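PfVFT1 (Plasmodium falciparum, PDB 5JKQ) probably binds a small solute between the two lobes of its Venus flytrap domain, as solute-binding proteins do. Local coordinates at residues L205-L210 with D224-D229; I181-E186 with H248-I253; S197-N202 with N220-K225; S234-L239 with I256-N261; I174-N179 with F271-H276. The protein carries 3 engineered substitutions. One frame throughout, in Å; residues are numbered along the deposited sequence.

Contact 1. Residues L205-L210 with D224-D229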
# COMPACT_ATOMS: atom_id res chain seq x y z
N LEU A 205 7.33 26.20 12.64
CA LEU A 205 7.88 25.54 11.46
C LEU A 205 6.79 24.92 10.60
O LEU A 205 5.70 24.60 11.09
CB LEU A 205 8.89 24.47 11.87
CG LEU A 205 10.09 24.98 12.67
CD1 LEU A 205 10.93 23.81 13.16
CD2 LEU A 205 10.95 25.92 11.84
N LYS A 206 7.09 24.74 9.31
CA LYS A 206 6.15 24.18 8.36
C LYS A 206 6.84 23.11 7.52
O LYS A 206 8.02 23.25 7.17
CB LYS A 206 5.57 25.27 7.46
CG LYS A 206 5.30 26.58 8.19
CD LYS A 206 4.46 27.55 7.36
CE LYS A 206 4.18 28.84 8.13
NZ LYS A 206 3.28 29.77 7.39
N ILE A 207 6.11 22.04 7.19
CA ILE A 207 6.67 20.90 6.48
C ILE A 207 6.05 20.76 5.10
O ILE A 207 4.82 20.77 4.96
CB ILE A 207 6.49 19.60 7.29
CG1 ILE A 207 7.36 19.65 8.55
CG2 ILE A 207 6.83 18.36 6.44
CD1 ILE A 207 7.29 18.42 9.43
N ALA A 208 6.90 20.64 4.08
CA ALA A 208 6.45 20.44 2.71
C ALA A 208 6.43 18.96 2.36
O ALA A 208 7.35 18.21 2.71
CB ALA A 208 7.34 21.20 1.75
N CYS A 209 5.38 18.53 1.66
CA CYS A 209 5.23 17.14 1.26
C CYS A 209 4.68 17.04 -0.16
O CYS A 209 3.89 17.88 -0.59
CB CYS A 209 4.31 16.40 2.23
SG CYS A 209 4.84 16.46 3.96
N LEU A 210 5.10 16.02 -0.90
CA LEU A 210 4.64 15.84 -2.27
C LEU A 210 3.27 15.17 -2.30
O LEU A 210 2.48 15.40 -3.22
CB LEU A 210 5.66 15.03 -3.08
CG LEU A 210 5.31 14.76 -4.54
CD1 LEU A 210 5.05 16.06 -5.30
CD2 LEU A 210 6.44 13.99 -5.21
N ASP A 224 0.89 18.37 16.25
CA ASP A 224 0.56 19.74 15.90
C ASP A 224 1.72 20.71 16.15
O ASP A 224 1.53 21.93 16.11
CB ASP A 224 -0.67 20.21 16.68
CG ASP A 224 -0.41 20.34 18.17
OD1 ASP A 224 0.46 19.62 18.69
OD2 ASP A 224 -1.07 21.18 18.82
N LYS A 225 2.91 20.18 16.41
CA LYS A 225 4.10 21.01 16.60
C LYS A 225 4.47 21.77 15.33
O LYS A 225 5.22 22.75 15.38
CB LYS A 225 5.29 20.15 17.03
CG LYS A 225 5.63 20.26 18.51
CD LYS A 225 6.47 21.49 18.79
CE LYS A 225 7.15 21.41 20.16
NZ LYS A 225 8.24 22.42 20.30
N VAL A 226 3.95 21.32 14.19
CA VAL A 226 4.22 21.96 12.91
C VAL A 226 2.97 21.95 12.03
O VAL A 226 2.00 21.25 12.33
CB VAL A 226 5.37 21.24 12.16
CG1 VAL A 226 6.64 21.27 12.98
CG2 VAL A 226 4.99 19.81 11.84
N THR A 227 3.01 22.73 10.96
CA THR A 227 1.94 22.73 9.96
C THR A 227 2.37 21.89 8.76
O THR A 227 3.54 21.86 8.39
CB THR A 227 1.59 24.16 9.50
OG1 THR A 227 2.78 24.82 9.05
CG2 THR A 227 0.98 24.94 10.65
N TYR A 228 1.40 21.21 8.16
CA TYR A 228 1.67 20.27 7.06
C TYR A 228 1.06 20.77 5.76
O TYR A 228 -0.15 20.97 5.66
CB TYR A 228 1.12 18.89 7.41
CG TYR A 228 1.64 18.35 8.72
CD1 TYR A 228 2.82 17.62 8.77
CD2 TYR A 228 0.97 18.60 9.91
CE1 TYR A 228 3.30 17.13 9.97
CE2 TYR A 228 1.45 18.12 11.11
CZ TYR A 228 2.61 17.39 11.14
OH TYR A 228 3.10 16.90 12.33
N ASP A 229 1.92 20.95 4.76
CA ASP A 229 1.50 21.40 3.44
C ASP A 229 1.89 20.38 2.38
O ASP A 229 3.08 20.15 2.15
CB ASP A 229 2.11 22.77 3.12
CG ASP A 229 1.59 23.35 1.81
OD1 ASP A 229 0.50 22.93 1.36
OD2 ASP A 229 2.26 24.23 1.25
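The Tyr-228 ring has Ile-207 beside it: CD1 of Ile-207 comes obliquely to within 4.2 Å of ring atom CE1. The ring is also flanked by Lys-219, in a cation-pi pair; the side chain touches Cys-215 and Phe-222 of helix 212-222, while its OH is held by the carbonyl of Leu-223. The same Ile-207 CD1 packs more closely on CG2 of Val-226, at 3.6 Å. Val-226 has its CG1 anti to the carbonyl carbon (chi1 -60°), which leaves CG2 between N and C, turned to the isoleucine. On the other face of the sheet, Lys-206 and Thr-227 run side by side, with CG of the lysine 3.2 Å from OG1 of the threonine, before the extended lysine chain leads away. The backbones are joined by an alternating ladder: Thr-227 N gives to Leu-205 O, Ile-207 N to Thr-227 O at 2.8 Å, Asp-229 N to Ile-207 O at 2.9 Å, and Cys-209 N to Asp-229 O through a more bent bond. Cys-209 also forms the disulfide with Cys-215, tying the first strand to the helix that follows. Strand 206-209, helix 212-222 and strand 227-229 thus make a classic parallel beta-alpha-beta unit.

Contact 2. Residues I181-E186 with H248-I253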
# COMPACT_ATOMS: atom_id res chain seq x y z
N ILE A 181 13.49 12.35 3.91
CA ILE A 181 13.42 13.73 4.38
C ILE A 181 14.59 14.51 3.82
O ILE A 181 15.75 14.19 4.10
CB ILE A 181 13.44 13.80 5.93
CG1 ILE A 181 12.24 13.04 6.51
CG2 ILE A 181 13.43 15.25 6.41
CD1 ILE A 181 12.29 12.85 8.01
N MSE A 182 14.30 15.53 3.01
CA MSE A 182 15.35 16.40 2.52
C MSE A 182 15.37 17.71 3.30
O MSE A 182 14.32 18.28 3.62
CB MSE A 182 15.20 16.66 1.02
CG MSE A 182 13.90 17.27 0.56
SE MSE A 182 14.03 17.66 -1.36
CE MSE A 182 15.30 19.13 -1.27
N ILE A 183 16.58 18.17 3.62
CA ILE A 183 16.77 19.32 4.49
C ILE A 183 18.11 19.99 4.16
O ILE A 183 19.03 19.34 3.67
CB ILE A 183 16.74 18.89 5.98
CG1 ILE A 183 16.84 20.12 6.90
CG2 ILE A 183 17.85 17.88 6.27
CD1 ILE A 183 16.61 19.81 8.37
N LEU A 184 18.20 21.29 4.43
CA LEU A 184 19.44 22.02 4.22
C LEU A 184 20.51 21.54 5.19
O LEU A 184 20.25 21.37 6.38
CB LEU A 184 19.20 23.52 4.40
CG LEU A 184 18.27 24.17 3.37
CD1 LEU A 184 17.77 25.51 3.87
CD2 LEU A 184 18.99 24.32 2.04
N LYS A 185 21.71 21.31 4.67
CA LYS A 185 22.83 20.83 5.49
C LYS A 185 23.17 21.79 6.62
O LYS A 185 23.69 21.37 7.66
CB LYS A 185 24.07 20.62 4.62
CG LYS A 185 24.15 19.27 3.95
CD LYS A 185 25.56 18.71 3.97
CE LYS A 185 25.59 17.24 3.55
NZ LYS A 185 26.98 16.74 3.36
N GLU A 186 22.88 23.07 6.41
CA GLU A 186 23.29 24.11 7.35
C GLU A 186 22.70 23.92 8.75
O GLU A 186 23.24 24.44 9.72
CB GLU A 186 22.88 25.48 6.80
CG GLU A 186 21.39 25.67 6.61
CD GLU A 186 21.06 26.92 5.81
OE1 GLU A 186 21.37 26.95 4.60
OE2 GLU A 186 20.50 27.86 6.40
N HIS A 248 10.10 26.15 4.00
CA HIS A 248 9.75 24.94 4.75
C HIS A 248 11.02 24.26 5.26
O HIS A 248 11.97 24.06 4.50
CB HIS A 248 8.95 23.98 3.87
CG HIS A 248 7.65 24.55 3.39
ND1 HIS A 248 7.58 25.67 2.59
CD2 HIS A 248 6.37 24.15 3.59
CE1 HIS A 248 6.31 25.93 2.32
NE2 HIS A 248 5.56 25.03 2.91
N ILE A 249 11.02 23.90 6.54
CA ILE A 249 12.23 23.39 7.19
C ILE A 249 12.69 22.07 6.57
O ILE A 249 13.90 21.82 6.48
CB ILE A 249 12.00 23.19 8.71
CG1 ILE A 249 13.31 22.83 9.42
CG2 ILE A 249 10.92 22.14 8.98
CD1 ILE A 249 14.36 23.94 9.39
N ILE A 250 11.75 21.24 6.15
CA ILE A 250 12.08 19.98 5.48
C ILE A 250 11.12 19.70 4.33
O ILE A 250 10.05 20.29 4.24
CB ILE A 250 12.06 18.78 6.45
CG1 ILE A 250 10.65 18.55 7.02
CG2 ILE A 250 13.06 18.98 7.58
CD1 ILE A 250 10.48 17.22 7.71
N GLY A 251 11.54 18.78 3.47
CA GLY A 251 10.70 18.27 2.41
C GLY A 251 10.59 16.76 2.56
O GLY A 251 11.60 16.07 2.66
N VAL A 252 9.35 16.26 2.60
CA VAL A 252 9.10 14.83 2.72
C VAL A 252 8.73 14.27 1.35
O VAL A 252 7.82 14.77 0.69
CB VAL A 252 7.97 14.53 3.72
CG1 VAL A 252 7.91 13.04 4.01
CG2 VAL A 252 8.16 15.32 5.01
N ILE A 253 9.44 13.22 0.94
CA ILE A 253 9.25 12.66 -0.39
C ILE A 253 9.74 11.21 -0.43
O ILE A 253 10.66 10.83 0.29
CB ILE A 253 9.98 13.52 -1.44
CG1 ILE A 253 9.52 13.15 -2.85
CG2 ILE A 253 11.51 13.41 -1.29
CD1 ILE A 253 9.73 14.26 -3.86
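The carbonyl oxygen of Gly-251 takes the amide of Met-182 at 2.8 Å from N to O, in the carbonyl plane, and two carbon contacts gather round the same oxygen: CA of Ile-181 at 3.4 Å, as a CA-H...O contact, and CG of Met-182 at 3.3 Å. In return Gly-251 N gives to Met-182 O, so the two residues form an antiparallel hydrogen-bonded pair, with Ile-181 and Val-252 as the non-hydrogen-bonded pair next to it. Here strand 250-253 lies between strands 175-184 and 206-209, antiparallel to the first and parallel to the second, which makes this a join within the mixed central sheet of one lobe of the flytrap.

Met-182, modelled as selenomethionine, sends its side chain to the Gly-251 face. CG sits between the backbone N and the carbonyl carbon (chi1 58°), over the glycine, with CG 3.8 Å from Gly-251 CA. Farther out, Tyr-236 and Leu-239 pack on Met-182, so helix 236-244 packs on this face.

Away from the selenomethionine, Ile-250 touches two isoleucines. Its CD1 meets CG2 of Ile-181 at 3.8 Å, and Leu-218 of helix 212-222 lies against both residues. Ile-183, two residues on from Ile-181 in the same strand, has its CG1 anti to the backbone N (chi1 -176°) and 3.4 Å from Ile-249 O. Its terminal CD1 comes to rest 3.7 Å from CG2 of Ile-250.

Contact 3. Residues S197-N202 with N220-K225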
# COMPACT_ATOMS: atom_id res chain seq x y z
N SER A 197 14.69 16.81 17.98
CA SER A 197 15.24 17.81 18.89
C SER A 197 15.00 19.21 18.36
O SER A 197 14.56 20.09 19.10
CB SER A 197 16.73 17.57 19.11
OG SER A 197 16.96 16.33 19.75
N TYR A 198 15.28 19.43 17.08
CA TYR A 198 15.10 20.74 16.48
C TYR A 198 13.64 21.19 16.53
O TYR A 198 13.34 22.30 16.96
CB TYR A 198 15.59 20.75 15.03
CG TYR A 198 15.58 22.12 14.40
CD1 TYR A 198 16.66 22.98 14.55
CD2 TYR A 198 14.49 22.57 13.68
CE1 TYR A 198 16.66 24.24 13.98
CE2 TYR A 198 14.47 23.83 13.11
CZ TYR A 198 15.56 24.66 13.26
OH TYR A 198 15.55 25.91 12.70
N ILE A 199 12.73 20.32 16.09
CA ILE A 199 11.30 20.64 16.11
C ILE A 199 10.83 20.89 17.55
O ILE A 199 9.92 21.69 17.77
CB ILE A 199 10.45 19.50 15.48
CG1 ILE A 199 10.86 19.26 14.03
CG2 ILE A 199 8.96 19.82 15.55
CD1 ILE A 199 10.71 20.46 13.11
N SER A 200 11.46 20.23 18.51
CA SER A 200 11.08 20.40 19.91
C SER A 200 11.57 21.74 20.45
O SER A 200 10.93 22.33 21.32
CB SER A 200 11.62 19.25 20.76
OG SER A 200 13.01 19.39 20.99
N LYS A 201 12.70 22.21 19.94
CA LYS A 201 13.27 23.48 20.39
C LYS A 201 12.60 24.68 19.72
O LYS A 201 12.52 25.76 20.30
CB LYS A 201 14.78 23.53 20.10
CG LYS A 201 15.64 22.55 20.90
CD LYS A 201 15.51 22.72 22.40
CE LYS A 201 15.97 24.10 22.87
NZ LYS A 201 15.88 24.23 24.36
N ASN A 202 12.11 24.48 18.50
CA ASN A 202 11.60 25.59 17.68
C ASN A 202 10.11 25.47 17.35
O ASN A 202 9.55 24.38 17.33
CB ASN A 202 12.40 25.68 16.38
CG ASN A 202 13.88 25.90 16.63
OD1 ASN A 202 14.66 24.95 16.70
ND2 ASN A 202 14.27 27.16 16.77
N ASN A 220 2.49 11.51 12.46
CA ASN A 220 2.48 10.52 13.54
C ASN A 220 3.53 10.83 14.60
O ASN A 220 3.36 10.46 15.77
CB ASN A 220 2.74 9.12 12.97
CG ASN A 220 1.57 8.59 12.16
OD1 ASN A 220 0.41 8.88 12.46
ND2 ASN A 220 1.87 7.82 11.12
N ILE A 221 4.60 11.50 14.20
CA ILE A 221 5.70 11.80 15.10
C ILE A 221 5.54 13.17 15.76
O ILE A 221 5.67 13.29 16.97
CB ILE A 221 7.06 11.78 14.35
CG1 ILE A 221 7.25 10.46 13.59
CG2 ILE A 221 8.22 12.02 15.31
CD1 ILE A 221 7.28 9.22 14.48
N PHE A 222 5.23 14.18 14.95
CA PHE A 222 5.32 15.56 15.42
C PHE A 222 3.98 16.18 15.83
O PHE A 222 3.96 17.18 16.53
CB PHE A 222 5.97 16.42 14.33
CG PHE A 222 7.40 16.07 14.07
CD1 PHE A 222 8.36 16.22 15.06
CD2 PHE A 222 7.80 15.57 12.84
CE1 PHE A 222 9.67 15.89 14.83
CE2 PHE A 222 9.12 15.24 12.61
CZ PHE A 222 10.06 15.40 13.60
N LEU A 223 2.88 15.58 15.40
CA LEU A 223 1.55 16.05 15.80
C LEU A 223 1.32 17.49 15.34
O LEU A 223 1.53 17.81 14.17
CB LEU A 223 1.38 15.92 17.32
CG LEU A 223 1.79 14.58 17.92
CD1 LEU A 223 1.80 14.66 19.44
CD2 LEU A 223 0.86 13.47 17.44
N ASP A 224 0.89 18.37 16.25
CA ASP A 224 0.56 19.74 15.90
C ASP A 224 1.72 20.71 16.15
O ASP A 224 1.53 21.93 16.11
CB ASP A 224 -0.67 20.21 16.68
CG ASP A 224 -0.41 20.34 18.17
OD1 ASP A 224 0.46 19.62 18.69
OD2 ASP A 224 -1.07 21.18 18.82
N LYS A 225 2.91 20.18 16.41
CA LYS A 225 4.10 21.01 16.60
C LYS A 225 4.47 21.77 15.33
O LYS A 225 5.22 22.75 15.38
CB LYS A 225 5.29 20.15 17.03
CG LYS A 225 5.63 20.26 18.51
CD LYS A 225 6.47 21.49 18.79
CE LYS A 225 7.15 21.41 20.16
NZ LYS A 225 8.24 22.42 20.30
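Lys-225 reaches across to the end of helix 192-201 and holds two successive carbonyls with its ammonium: NZ lies 2.9 Å from Ser-200 O and 3.1 Å from Ile-199 O. The two bonds differ in kind. Toward Ile-199 O the nitrogen arrives in the carbonyl plane, on a lone pair; over Ser-200 O it stands well above that plane. The contact joins the C-terminal ends of two helices of the alpha/beta lobe, 192-201 and 212-222, which precede and follow strand 206-209 in the chain.

Ile-199 also carries the apolar part of the contact. Its side chain crosses that of Phe-222 at about a right angle, with CG1 3.7 Å from ring atom CE1 and 4.1 Å from the ring centroid, an off-centre CH-pi contact. The other branch, CG2, is 3.7 Å from CD1 of the same ring. Leu-195 and Lys-196 of helix 192-201 also touch Phe-222, and Leu-205 packs on Ile-199.

What positions the lysine is the turn leading to it: Leu-223 leaves helix 212-222 with positive phi, and Lys-225 N bonds back to Phe-222 O. The lysine chain then bends at chi2 (-82°). A carbonyl-rich helix end would be expected to favour the positive charge placed there. Nearer the backbone, CB of Lys-225 lies 4.0 Å from CG2 of Ile-199.

Contact 4. Residues S234-L239 with I256-N261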
# COMPACT_ATOMS: atom_id res chain seq x y z
N SER A 234 3.40 19.61 -6.58
CA SER A 234 3.01 18.62 -7.58
C SER A 234 4.20 17.90 -8.19
O SER A 234 4.04 17.03 -9.04
CB SER A 234 2.19 19.30 -8.68
OG SER A 234 1.07 19.98 -8.14
N SER A 235 5.41 18.28 -7.78
CA SER A 235 6.61 17.66 -8.33
C SER A 235 7.81 17.81 -7.39
O SER A 235 7.80 18.63 -6.47
CB SER A 235 6.95 18.26 -9.69
OG SER A 235 7.34 19.62 -9.57
N TYR A 236 8.83 17.00 -7.64
CA TYR A 236 10.07 17.05 -6.88
C TYR A 236 10.70 18.44 -6.97
O TYR A 236 11.20 18.96 -5.97
CB TYR A 236 11.03 15.98 -7.40
CG TYR A 236 12.43 16.06 -6.84
CD1 TYR A 236 12.68 15.80 -5.50
CD2 TYR A 236 13.51 16.35 -7.66
CE1 TYR A 236 13.97 15.85 -4.99
CE2 TYR A 236 14.80 16.40 -7.16
CZ TYR A 236 15.02 16.15 -5.83
OH TYR A 236 16.30 16.20 -5.32
N ILE A 237 10.67 19.03 -8.16
CA ILE A 237 11.26 20.34 -8.38
C ILE A 237 10.53 21.41 -7.56
O ILE A 237 11.16 22.30 -7.00
CB ILE A 237 11.25 20.71 -9.88
CG1 ILE A 237 12.20 19.78 -10.64
CG2 ILE A 237 11.66 22.17 -10.11
CD1 ILE A 237 12.06 19.85 -12.15
N ASP A 238 9.20 21.31 -7.50
CA ASP A 238 8.41 22.23 -6.70
C ASP A 238 8.75 22.09 -5.22
O ASP A 238 9.07 23.07 -4.55
CB ASP A 238 6.91 21.99 -6.89
CG ASP A 238 6.45 22.24 -8.32
OD1 ASP A 238 7.12 23.01 -9.04
OD2 ASP A 238 5.42 21.67 -8.71
N LEU A 239 8.67 20.85 -4.75
CA LEU A 239 8.98 20.52 -3.36
C LEU A 239 10.37 21.04 -3.00
O LEU A 239 10.54 21.71 -1.98
CB LEU A 239 8.89 18.99 -3.18
CG LEU A 239 9.06 18.28 -1.83
CD1 LEU A 239 10.49 18.35 -1.30
CD2 LEU A 239 8.07 18.80 -0.80
N ILE A 256 14.00 10.36 -4.98
CA ILE A 256 14.88 11.44 -5.42
C ILE A 256 15.28 11.21 -6.88
O ILE A 256 16.17 10.40 -7.15
CB ILE A 256 16.14 11.54 -4.54
CG1 ILE A 256 15.76 11.72 -3.06
CG2 ILE A 256 17.05 12.67 -5.00
CD1 ILE A 256 15.01 13.01 -2.75
N PRO A 257 14.63 11.91 -7.83
CA PRO A 257 14.97 11.79 -9.25
C PRO A 257 16.42 12.19 -9.57
O PRO A 257 17.09 11.49 -10.33
CB PRO A 257 13.99 12.75 -9.93
CG PRO A 257 12.87 12.89 -8.98
CD PRO A 257 13.47 12.79 -7.62
N PHE A 258 16.87 13.30 -8.99
CA PHE A 258 18.25 13.76 -9.16
C PHE A 258 18.72 14.47 -7.89
O PHE A 258 17.91 14.85 -7.05
CB PHE A 258 18.38 14.68 -10.38
CG PHE A 258 17.51 15.91 -10.32
CD1 PHE A 258 17.93 17.04 -9.62
CD2 PHE A 258 16.28 15.94 -10.96
CE1 PHE A 258 17.13 18.17 -9.57
CE2 PHE A 258 15.48 17.07 -10.90
CZ PHE A 258 15.91 18.18 -10.21
N ASN A 259 20.04 14.63 -7.76
CA ASN A 259 20.63 15.21 -6.56
C ASN A 259 20.91 16.70 -6.68
O ASN A 259 21.37 17.18 -7.72
CB ASN A 259 21.95 14.50 -6.22
CG ASN A 259 21.76 13.04 -5.84
OD1 ASN A 259 22.27 12.14 -6.51
ND2 ASN A 259 21.03 12.80 -4.76
N PHE A 260 20.62 17.44 -5.62
CA PHE A 260 21.09 18.81 -5.49
C PHE A 260 22.48 18.79 -4.87
O PHE A 260 22.96 17.72 -4.50
CB PHE A 260 20.12 19.65 -4.66
CG PHE A 260 18.85 19.98 -5.38
CD1 PHE A 260 18.79 21.06 -6.24
CD2 PHE A 260 17.71 19.22 -5.20
CE1 PHE A 260 17.63 21.38 -6.91
CE2 PHE A 260 16.54 19.53 -5.87
CZ PHE A 260 16.50 20.61 -6.73
N ASN A 261 23.12 19.95 -4.77
CA ASN A 261 24.49 20.03 -4.29
C ASN A 261 24.69 19.32 -2.95
O ASN A 261 24.00 19.59 -1.97
CB ASN A 261 24.92 21.50 -4.16
CG ASN A 261 26.40 21.66 -3.85
OD1 ASN A 261 27.14 20.68 -3.77
ND2 ASN A 261 26.85 22.90 -3.70
O HOH W 1 18.81 16.39 -3.52
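Tyr-236 and Ile-256 mark the nearest approach of the two backbones, CA to CA 7.5 Å, where the first turn of helix 236-244 faces an irregular loop running from strand 250-253 toward strand 265-281. Side chains bridge that gap, in an aromatic cluster of Tyr-236, Phe-258 and Phe-260 at the surface of the lobe. Tyr-236 is the buried member. Its CG is anti to the backbone N (chi1 171°), and the ring beyond goes in among the loop residues.

Pro-257 lies over one face of the tyrosine, its CD 3.6 Å from the ring centroid in a CH-pi contact. Phe-258 meets the ring's edge instead: the two rings form a T-shaped pair, planes at 83°, and CE2 of Tyr-236 stands over the centre of the phenylalanine face. Ile-237 CG1 sits at the edge of that same phenylalanine ring, 4.1 Å from its CZ. Ile-256 brings CD1 to within 3.8 Å of Tyr-236 CE1, coming in obliquely. Phe-260 also rests on Ser-240 and Leu-244 of helix 236-244.

The helix itself starts at Ser-235, the N-cap, whose OG accepts from Asp-238 N. At the far end of the tyrosine the hydroxyl has several neighbours. OH lies 2.7 Å from Phe-258 O, a weak hydrogen bond, and shares its surroundings with a water. That water lies 3.1 Å from Tyr-236 OH and accepts from Phe-260 N at 3.0 Å.

Contact 5. Residues I174-N179 with F271-H276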
# COMPACT_ATOMS: atom_id res chain seq x y z
N ILE A 174 1.34 -5.76 3.31
CA ILE A 174 2.31 -6.71 2.78
C ILE A 174 3.51 -6.03 2.13
O ILE A 174 4.61 -6.58 2.09
CB ILE A 174 1.66 -7.66 1.75
CG1 ILE A 174 1.00 -6.86 0.62
CG2 ILE A 174 0.64 -8.56 2.42
CD1 ILE A 174 0.76 -7.67 -0.65
N ILE A 175 3.28 -4.82 1.61
CA ILE A 175 4.29 -4.08 0.87
C ILE A 175 4.29 -2.63 1.33
O ILE A 175 3.24 -2.00 1.45
CB ILE A 175 4.04 -4.16 -0.65
CG1 ILE A 175 4.18 -5.61 -1.12
CG2 ILE A 175 5.03 -3.28 -1.42
CD1 ILE A 175 3.67 -5.86 -2.53
N LYS A 176 5.49 -2.11 1.58
CA LYS A 176 5.66 -0.74 2.06
C LYS A 176 6.64 0.04 1.18
O LYS A 176 7.47 -0.56 0.49
CB LYS A 176 6.17 -0.73 3.50
CG LYS A 176 5.42 -1.66 4.45
CD LYS A 176 5.99 -1.55 5.85
CE LYS A 176 5.47 -2.66 6.76
NZ LYS A 176 4.83 -2.12 7.98
N HIS A 177 6.54 1.36 1.22
CA HIS A 177 7.60 2.23 0.73
C HIS A 177 7.94 3.22 1.84
O HIS A 177 7.10 3.51 2.70
CB HIS A 177 7.21 2.93 -0.57
CG HIS A 177 6.26 4.08 -0.39
ND1 HIS A 177 4.91 3.97 -0.64
CD2 HIS A 177 6.47 5.37 -0.03
CE1 HIS A 177 4.32 5.13 -0.42
NE2 HIS A 177 5.25 6.00 -0.05
N SER A 178 9.17 3.72 1.83
CA SER A 178 9.64 4.59 2.90
C SER A 178 9.48 6.07 2.53
O SER A 178 9.25 6.41 1.37
CB SER A 178 11.10 4.28 3.23
OG SER A 178 11.49 4.91 4.44
N ASN A 179 9.61 6.93 3.54
CA ASN A 179 9.52 8.37 3.35
C ASN A 179 10.85 9.04 3.66
O ASN A 179 11.33 9.00 4.79
CB ASN A 179 8.42 8.95 4.23
CG ASN A 179 7.05 8.43 3.85
OD1 ASN A 179 6.35 9.03 3.04
ND2 ASN A 179 6.66 7.30 4.43
N PHE A 271 12.81 6.08 7.55
CA PHE A 271 12.30 4.72 7.76
C PHE A 271 10.89 4.74 8.35
O PHE A 271 10.41 3.74 8.88
CB PHE A 271 13.25 3.91 8.65
CG PHE A 271 14.60 3.68 8.04
CD1 PHE A 271 14.72 3.15 6.77
CD2 PHE A 271 15.76 4.00 8.74
CE1 PHE A 271 15.95 2.94 6.20
CE2 PHE A 271 17.00 3.79 8.17
CZ PHE A 271 17.10 3.25 6.90
N LEU A 272 10.23 5.90 8.26
CA LEU A 272 8.81 6.00 8.56
C LEU A 272 8.06 5.52 7.32
O LEU A 272 8.03 6.21 6.30
CB LEU A 272 8.42 7.43 8.92
CG LEU A 272 9.05 7.99 10.20
CD1 LEU A 272 8.90 9.50 10.26
CD2 LEU A 272 8.44 7.34 11.44
N LYS A 273 7.45 4.34 7.41
CA LYS A 273 6.94 3.66 6.23
C LYS A 273 5.48 3.97 5.92
O LYS A 273 4.70 4.33 6.81
CB LYS A 273 7.10 2.14 6.40
CG LYS A 273 8.52 1.70 6.73
CD LYS A 273 9.52 2.26 5.73
CE LYS A 273 10.92 1.71 5.98
NZ LYS A 273 11.21 0.51 5.17
N THR A 274 5.14 3.83 4.65
CA THR A 274 3.77 3.92 4.18
C THR A 274 3.38 2.55 3.64
O THR A 274 3.94 2.08 2.65
CB THR A 274 3.60 5.00 3.08
OG1 THR A 274 3.95 6.28 3.61
CG2 THR A 274 2.17 5.04 2.55
N GLY A 275 2.44 1.89 4.31
CA GLY A 275 2.05 0.54 3.96
C GLY A 275 1.01 0.48 2.86
O GLY A 275 0.25 1.42 2.65
N HIS A 276 0.99 -0.65 2.15
CA HIS A 276 -0.02 -0.93 1.13
C HIS A 276 -0.72 -2.25 1.45
O HIS A 276 -0.07 -3.23 1.81
CB HIS A 276 0.61 -1.01 -0.26
CG HIS A 276 1.34 0.23 -0.66
ND1 HIS A 276 0.70 1.34 -1.17
CD2 HIS A 276 2.66 0.54 -0.64
CE1 HIS A 276 1.59 2.28 -1.44
NE2 HIS A 276 2.79 1.82 -1.13
O HOH W 2 4.46 8.07 1.56
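His-177, Asn-179, Thr-274 and His-276 make the tight face of this antiparallel pair. Asn-179 ND2 spends both its hydrogens across the contact, on Leu-272 O at 2.6 Å and on Thr-274 OG1 at 3.0 Å, each partner close to the amide plane. Thr-274 CB lies over one face of the His-177 ring, offset toward the rim. The two imidazoles meet rim to rim, ND1 of His-177 hydrogen-bonded to NE2 of His-276 at 3.1 Å; CG of His-177, between N and the carbonyl carbon (chi1 76°), starts the ring on that course. Tyr-150 O holds the other nitrogen of His-276, and Trp-103 meets its ring edge-to-face.

The opposite face is looser. Lys-176 and Lys-273 cross at about a right angle and meet through aliphatic carbons, CD of the first 3.9 Å from CB of the second, and Lys-176 NZ makes a long, weak ion pair with Glu-48.

A water joins His-177 NE2, Thr-274 OG1 and Asn-179 OD1, at 2.6 Å from the last, to which it donates. Imidazole, hydroxyl, amide and water form one polar network near the middle of the bi-lobed molecule, consistent with a place in the hinge.

Overall arrangement
From the N terminus, strand 175-184 opens contact 5 and, a few residues on, contact 2. Helix 192-201 then opens contact 3 and strand 206-209 contact 1; both close on the overlapping stretch around Asp-224 and Lys-225, within the span of contact 2. Contact 4 opens at 234-239, contact 2 closes at 248-253, and contact 4 closes at 256-261, so these two cross. Contact 5 closes last, at 271-276, enclosing all the rest. Contacts 1, 2 and 5 stitch one mixed sheet, contact 3 ties the ends of helices 192-201 and 212-222 together, contact 4 fastens the start of helix 236-244 to the loop before strand 265-281, and contact 5 lies nearest the centre of the chain.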